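Local coordinates for protein ubiquitin-conjugating enzyme E2, putative (Trypanosoma cruzi, PDB 4DS2) that probably works as an E2 ubiquitin-conjugating enzyme, carrying activated ubiquitin, or a ubiquitin-like protein, as a thioester and passing it on to targets, at residues 49-54 and 74-79; 10-15 and 79-84. All coordinates share one frame; numbering follows the deposited sequence.

Interaction 1 of 2, residues 49-54 and 74-79; sequences IYNWIL and SVLFSD
Phe77 turns the CE1 corner of its ring over one face of the Trp52 indole, where that atom sits 3.4 Å above the plane and over its centre. Phe77 CZ reaches further across, to 3.6 Å from Trp52 CZ2. The five-membered ring of Trp52 and the Phe77 ring are inclined at 44°, an oblique pairing. The rotation of the indole is restrained by its own N-H, which makes a bent bond to Ile49 O (NE1 to O 2.7 Å). A tryptophan suits this place because it offers a broad apolar face while its one polar atom is satisfied.

The backbones that carry the two rings form an antiparallel pair, the second and third strands of the meander in the ubiquitin-conjugating (UBC) fold. Trp52 and Val75 are a hydrogen-bonded pair, joined by N-H···O bonds of 2.8 Å from Trp52 N to Val75 O and from Val75 N to Trp52 O. Both side chains stand on the face covered by helices 11-27 and 120-132, which lay Leu17 and Ala120 on Trp52. Compact, beta-branched Val75 fits beside the indole stem, its CB 4.1 Å from Trp52 CB. Asn51 and Leu76 occupy the other face, where Leu76 CD1 approaches Asn51 ND2.

Past the strand end, Phe77 N continues the pairing by bonding to Tyr50 O. The Tyr50 side chain crosses that of Phe77 at about a right angle, with CD1 4.0 Å from Phe77 CB; Ser78 O lies at the phenol edge, in its plane, and the hydroxyl beyond bonds to Ile8 O.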
loop_
_atom_site.group_PDB
_atom_site.type_symbol
_atom_site.label_atom_id
_atom_site.label_comp_id
_atom_site.label_asym_id
_atom_site.label_seq_id
_atom_site.Cartn_x
_atom_site.Cartn_y
_atom_site.Cartn_z
ATOM N N ILE A 49 2.151 -15.852 9.611
ATOM C CA ILE A 49 3.009 -15.340 8.520
ATOM C C ILE A 49 2.189 -14.793 7.357
ATOM O O ILE A 49 2.712 -14.122 6.480
ATOM C CB ILE A 49 4.019 -16.380 8.000
ATOM C CG1 ILE A 49 3.312 -17.587 7.346
ATOM C CG2 ILE A 49 4.908 -16.865 9.135
ATOM C CD1 ILE A 49 4.214 -18.538 6.597
ATOM N N TYR A 50 0.894 -15.062 7.404
ATOM C CA TYR A 50 -0.064 -14.765 6.341
ATOM C C TYR A 50 -0.677 -13.401 6.447
ATOM O O TYR A 50 -1.387 -12.959 5.536
ATOM C CB TYR A 50 -1.184 -15.816 6.345
ATOM C CG TYR A 50 -0.642 -17.165 5.929
ATOM C CD1 TYR A 50 -0.520 -17.499 4.577
ATOM C CD2 TYR A 50 -0.154 -18.051 6.876
ATOM C CE1 TYR A 50 0.011 -18.707 4.198
ATOM C CE2 TYR A 50 0.388 -19.257 6.508
ATOM C CZ TYR A 50 0.463 -19.578 5.171
ATOM O OH TYR A 50 0.972 -20.785 4.826
ATOM N N ASN A 51 -0.344 -12.705 7.523
ATOM C CA ASN A 51 -0.896 -11.447 7.786
ATOM C C ASN A 51 0.174 -10.512 8.343
ATOM O O ASN A 51 0.664 -10.676 9.470
ATOM C CB ASN A 51 -2.032 -11.671 8.728
ATOM C CG ASN A 51 -3.137 -10.754 8.438
ATOM O OD1 ASN A 51 -2.961 -9.519 8.464
ATOM N ND2 ASN A 51 -4.270 -11.330 8.052
ATOM N N TRP A 52 0.583 -9.548 7.522
ATOM C CA TRP A 52 1.589 -8.590 7.949
ATOM C C TRP A 52 0.932 -7.273 8.150
ATOM O O TRP A 52 0.357 -6.754 7.241
ATOM C CB TRP A 52 2.680 -8.403 6.915
ATOM C CG TRP A 52 3.374 -9.631 6.373
ATOM C CD1 TRP A 52 3.218 -10.969 6.739
ATOM C CD2 TRP A 52 4.427 -9.631 5.363
ATOM N NE1 TRP A 52 4.060 -11.770 6.023
ATOM C CE2 TRP A 52 4.823 -11.020 5.183
ATOM C CE3 TRP A 52 5.067 -8.642 4.620
ATOM C CZ2 TRP A 52 5.812 -11.388 4.281
ATOM C CZ3 TRP A 52 6.063 -9.018 3.712
ATOM C CH2 TRP A 52 6.427 -10.370 3.555
ATOM N N ILE A 53 1.007 -6.746 9.365
ATOM C CA ILE A 53 0.544 -5.394 9.699
ATOM C C ILE A 53 1.750 -4.450 9.596
ATOM O O ILE A 53 2.790 -4.676 10.228
ATOM C CB ILE A 53 -0.049 -5.329 11.131
ATOM C CG1 ILE A 53 -1.111 -6.446 11.338
ATOM C CG2 ILE A 53 -0.632 -3.927 11.409
ATOM C CD1 ILE A 53 -0.624 -7.723 11.991
ATOM N N LEU A 54 1.621 -3.420 8.773
ATOM C CA LEU A 54 2.675 -2.424 8.569
ATOM C C LEU A 54 2.272 -1.009 9.077
ATOM O O LEU A 54 1.087 -0.667 9.098
ATOM C CB LEU A 54 3.003 -2.307 7.080
ATOM C CG LEU A 54 3.396 -3.499 6.205
ATOM C CD1 LEU A 54 3.757 -2.926 4.831
ATOM C CD2 LEU A 54 4.557 -4.294 6.767
ATOM N N SER A 74 -2.512 -3.644 6.102
ATOM C CA SER A 74 -2.500 -5.108 6.244
ATOM C C SER A 74 -2.139 -5.704 4.915
ATOM O O SER A 74 -2.777 -5.399 3.904
ATOM C CB SER A 74 -3.885 -5.681 6.589
ATOM O OG SER A 74 -4.299 -5.278 7.870
ATOM N N VAL A 75 -1.135 -6.579 4.926
ATOM C CA VAL A 75 -0.821 -7.440 3.798
ATOM C C VAL A 75 -1.264 -8.861 4.129
ATOM O O VAL A 75 -0.679 -9.499 5.002
ATOM C CB VAL A 75 0.679 -7.413 3.519
ATOM C CG1 VAL A 75 1.005 -8.222 2.271
ATOM C CG2 VAL A 75 1.165 -5.974 3.432
ATOM N N LEU A 76 -2.301 -9.330 3.444
ATOM C CA LEU A 76 -2.839 -10.666 3.606
ATOM C C LEU A 76 -2.420 -11.616 2.455
ATOM O O LEU A 76 -2.629 -11.328 1.278
ATOM C CB LEU A 76 -4.360 -10.571 3.698
ATOM C CG LEU A 76 -5.259 -11.829 3.722
ATOM C CD1 LEU A 76 -4.697 -13.012 4.539
ATOM C CD2 LEU A 76 -6.654 -11.411 4.230
ATOM N N PHE A 77 -1.803 -12.740 2.825
ATOM C CA PHE A 77 -1.373 -13.751 1.884
ATOM C C PHE A 77 -2.337 -14.929 1.827
ATOM O O PHE A 77 -3.229 -15.061 2.685
ATOM C CB PHE A 77 -0.019 -14.288 2.279
ATOM C CG PHE A 77 1.089 -13.303 2.117
ATOM C CD1 PHE A 77 1.286 -12.307 3.065
ATOM C CD2 PHE A 77 1.947 -13.384 1.046
ATOM C CE1 PHE A 77 2.338 -11.407 2.945
ATOM C CE2 PHE A 77 2.997 -12.482 0.902
ATOM C CZ PHE A 77 3.209 -11.508 1.868
ATOM N N SER A 78 -2.144 -15.774 0.810
ATOM C CA SER A 78 -2.815 -17.062 0.716
ATOM C C SER A 78 -1.816 -18.215 0.671
ATOM O O SER A 78 -0.592 -18.037 0.595
ATOM C CB SER A 78 -3.735 -17.133 -0.504
ATOM O OG SER A 78 -2.983 -17.447 -1.662
ATOM N N ASP A 79 -2.371 -19.414 0.740
ATOM C CA ASP A 79 -1.577 -20.633 0.715
ATOM C C ASP A 79 -0.907 -20.805 -0.621
ATOM O O ASP A 79 0.051 -21.552 -0.710
ATOM C CB ASP A 79 -2.431 -21.871 0.987
ATOM C CG ASP A 79 -3.152 -21.784 2.304
ATOM O OD1 ASP A 79 -4.210 -21.100 2.349
ATOM O OD2 ASP A 79 -2.651 -22.371 3.297
#

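Interaction 2 of 2, residues 10-15 and 79-84; sequences NKRIIK and DDYPHE
The Tyr-Pro of the YPxxPP motif, a hallmark of the E2 loop between the third and fourth strands, packs here against the first turn of the N-terminal helix 11-27. Asn10 is the N-cap of that helix and works in two directions. Its OD1 accepts from Ile13 N at 3.1 Å, with a weak second bond from Arg12 N, and so serves N-H groups at the helix start, where backbone acceptors are few or, as for Ile13 N, only weakly used. Its ND2 donates across the contact to Tyr81 O at 3.0 Å; the bond is nearly straight (163°), and the acceptor lies in the amide plane. CG, anti to the backbone N (chi1 -168°), carries the amide toward the loop, and the amide then serves both cap and loop, a task for which asparagine, with acceptor and donor on the same carbon, is well suited.

The peptide bond before Pro82 is cis, which folds the proline back on the preceding tyrosine: Pro82 CB stands over the centre of the Tyr81 ring. The ring's CD2 corner meets Ile13 CG1 at 3.8 Å, an apolar contact fitting a buried aromatic.

The Arg12 chain folds over, and its guanidinium plane stands 79° from that of the Tyr81 ring. NH1 approaches the tyrosine near CE2 and OH without bonding to either; both groups turn instead to Asp16, which forms a salt bridge with Arg12 NH1 and a hydrogen bond with Tyr81 OH. The charge is thus probably partly balanced beside the ring. NH2 bonds to the carbonyls of Pro116 and Gln118, tying a further loop to the helix start, while Pro82 CB lies over one face of the guanidinium, 3.7 Å from Arg12 NH2.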
loop_
_atom_site.group_PDB
_atom_site.type_symbol
_atom_site.label_atom_id
_atom_site.label_comp_id
_atom_site.label_asym_id
_atom_site.label_seq_id
_atom_site.Cartn_x
_atom_site.Cartn_y
_atom_site.Cartn_z
ATOM N N ASN A 10 5.419 -21.718 4.235
ATOM C CA ASN A 10 5.583 -21.254 2.856
ATOM C C ASN A 10 7.019 -20.702 2.672
ATOM O O ASN A 10 7.367 -19.704 3.270
ATOM C CB ASN A 10 4.541 -20.186 2.525
ATOM C CG ASN A 10 4.468 -19.884 1.038
ATOM O OD1 ASN A 10 5.401 -19.308 0.447
ATOM N ND2 ASN A 10 3.357 -20.257 0.421
ATOM N N LYS A 11 7.849 -21.371 1.877
ATOM C CA LYS A 11 9.245 -20.984 1.720
ATOM C C LYS A 11 9.371 -19.496 1.340
ATOM O O LYS A 11 10.271 -18.776 1.853
ATOM C CB LYS A 11 9.942 -21.892 0.684
ATOM C CG LYS A 11 11.457 -22.026 0.871
ATOM C CD LYS A 11 12.229 -20.800 0.329
ATOM C CE LYS A 11 13.336 -20.236 1.236
ATOM N NZ LYS A 11 14.262 -19.326 0.468
ATOM N N ARG A 12 8.459 -19.021 0.487
ATOM C CA ARG A 12 8.545 -17.678 -0.083
ATOM C C ARG A 12 7.931 -16.547 0.732
ATOM O O ARG A 12 8.344 -15.395 0.570
ATOM C CB ARG A 12 7.941 -17.667 -1.476
ATOM C CG ARG A 12 8.875 -18.209 -2.554
ATOM C CD ARG A 12 9.906 -17.166 -2.967
ATOM N NE ARG A 12 9.397 -16.448 -4.127
ATOM C CZ ARG A 12 8.898 -15.227 -4.119
ATOM N NH1 ARG A 12 8.850 -14.519 -3.015
ATOM N NH2 ARG A 12 8.461 -14.692 -5.244
ATOM N N ILE A 13 6.939 -16.818 1.565
ATOM C CA ILE A 13 6.403 -15.786 2.425
ATOM C C ILE A 13 7.486 -15.410 3.461
ATOM O O ILE A 13 7.726 -14.206 3.730
ATOM C CB ILE A 13 5.122 -16.221 3.183
ATOM C CG1 ILE A 13 3.940 -16.486 2.237
ATOM C CG2 ILE A 13 4.695 -15.144 4.161
ATOM C CD1 ILE A 13 2.671 -16.909 2.937
ATOM N N ILE A 14 8.084 -16.451 4.066
ATOM C CA ILE A 14 9.129 -16.323 5.081
ATOM C C ILE A 14 10.368 -15.638 4.463
ATOM O O ILE A 14 10.877 -14.638 5.018
ATOM C CB ILE A 14 9.488 -17.717 5.665
ATOM C CG1 ILE A 14 8.327 -18.258 6.515
ATOM C CG2 ILE A 14 10.761 -17.659 6.482
ATOM C CD1 ILE A 14 8.220 -19.764 6.645
ATOM N N LYS A 15 10.818 -16.141 3.296
ATOM C CA LYS A 15 11.942 -15.512 2.559
ATOM C C LYS A 15 11.674 -14.010 2.263
ATOM O O LYS A 15 12.554 -13.164 2.504
ATOM C CB LYS A 15 12.252 -16.271 1.268
ATOM C CG LYS A 15 13.515 -15.788 0.520
ATOM C CD LYS A 15 13.247 -15.460 -0.971
ATOM C CE LYS A 15 14.537 -15.224 -1.780
ATOM N NZ LYS A 15 14.396 -14.960 -3.256
ATOM N N ASP A 79 -2.371 -19.414 0.740
ATOM C CA ASP A 79 -1.577 -20.633 0.715
ATOM C C ASP A 79 -0.907 -20.805 -0.621
ATOM O O ASP A 79 0.051 -21.552 -0.710
ATOM C CB ASP A 79 -2.431 -21.871 0.987
ATOM C CG ASP A 79 -3.152 -21.784 2.304
ATOM O OD1 ASP A 79 -4.210 -21.100 2.349
ATOM O OD2 ASP A 79 -2.651 -22.371 3.297
ATOM N N ASP A 80 -1.395 -20.103 -1.640
ATOM C CA ASP A 80 -0.847 -20.195 -2.994
ATOM C C ASP A 80 0.249 -19.146 -3.387
ATOM O O ASP A 80 0.770 -19.175 -4.506
ATOM C CB ASP A 80 -2.012 -20.156 -3.981
ATOM C CG ASP A 80 -1.714 -20.885 -5.266
ATOM O OD1 ASP A 80 -0.718 -21.625 -5.290
ATOM O OD2 ASP A 80 -2.473 -20.714 -6.250
ATOM N N TYR A 81 0.622 -18.252 -2.489
ATOM C CA TYR A 81 1.763 -17.388 -2.757
ATOM C C TYR A 81 2.994 -18.257 -3.107
ATOM O O TYR A 81 3.273 -19.215 -2.387
ATOM C CB TYR A 81 2.044 -16.487 -1.543
ATOM C CG TYR A 81 3.060 -15.412 -1.776
ATOM C CD1 TYR A 81 2.699 -14.222 -2.333
ATOM C CD2 TYR A 81 4.398 -15.613 -1.443
ATOM C CE1 TYR A 81 3.643 -13.241 -2.568
ATOM C CE2 TYR A 81 5.353 -14.636 -1.666
ATOM C CZ TYR A 81 4.968 -13.444 -2.225
ATOM O OH TYR A 81 5.876 -12.423 -2.464
ATOM N N PRO A 82 3.755 -17.896 -4.175
ATOM C CA PRO A 82 3.779 -16.626 -4.949
ATOM C C PRO A 82 2.926 -16.565 -6.221
ATOM O O PRO A 82 2.850 -15.525 -6.853
ATOM C CB PRO A 82 5.258 -16.513 -5.344
ATOM C CG PRO A 82 5.720 -17.943 -5.465
ATOM C CD PRO A 82 4.794 -18.821 -4.670
ATOM N N HIS A 83 2.283 -17.661 -6.582
ATOM C CA HIS A 83 1.360 -17.701 -7.732
ATOM C C HIS A 83 0.367 -16.585 -7.722
ATOM O O HIS A 83 0.273 -15.878 -8.708
ATOM C CB HIS A 83 0.701 -19.059 -7.813
ATOM C CG HIS A 83 1.707 -20.189 -7.743
ATOM N ND1 HIS A 83 2.540 -20.474 -8.768
ATOM C CD2 HIS A 83 2.062 -21.052 -6.700
ATOM C CE1 HIS A 83 3.343 -21.513 -8.429
ATOM N NE2 HIS A 83 3.049 -21.870 -7.168
ATOM N N GLU A 84 -0.313 -16.330 -6.596
ATOM C CA GLU A 84 -1.068 -15.051 -6.447
ATOM C C GLU A 84 -0.460 -14.171 -5.387
ATOM O O GLU A 84 -0.142 -14.647 -4.301
ATOM C CB GLU A 84 -2.555 -15.192 -6.080
ATOM C CG GLU A 84 -3.367 -15.942 -7.107
ATOM C CD GLU A 84 -3.104 -17.415 -6.967
ATOM O OE1 GLU A 84 -3.167 -17.812 -5.783
ATOM O OE2 GLU A 84 -2.803 -18.135 -7.979
#

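Overall arrangement
Interactions 1 and 2 are centred about 11 Å apart and meet at Ile13, on the first turn of helix 11-27, where it faces Tyr50 and Phe77 at the strand ends. Its CD1 touches Tyr50 CE1 (3.4 Å) and Phe77 CB (3.8 Å), and its backbone O lies 3.5 Å from Trp52 CZ2. An edge-to-face pair of Phe77 and Tyr81 also joins the strand end to the Tyr-Pro turn. Asp79 belongs to both contacts, at the point where the chain leaves 74-79 for the loop, and its OD2 accepts from Lys6 N. In related E2 enzymes this helix and this loop contribute to the surface that meets E3 ligases, and the same may hold here.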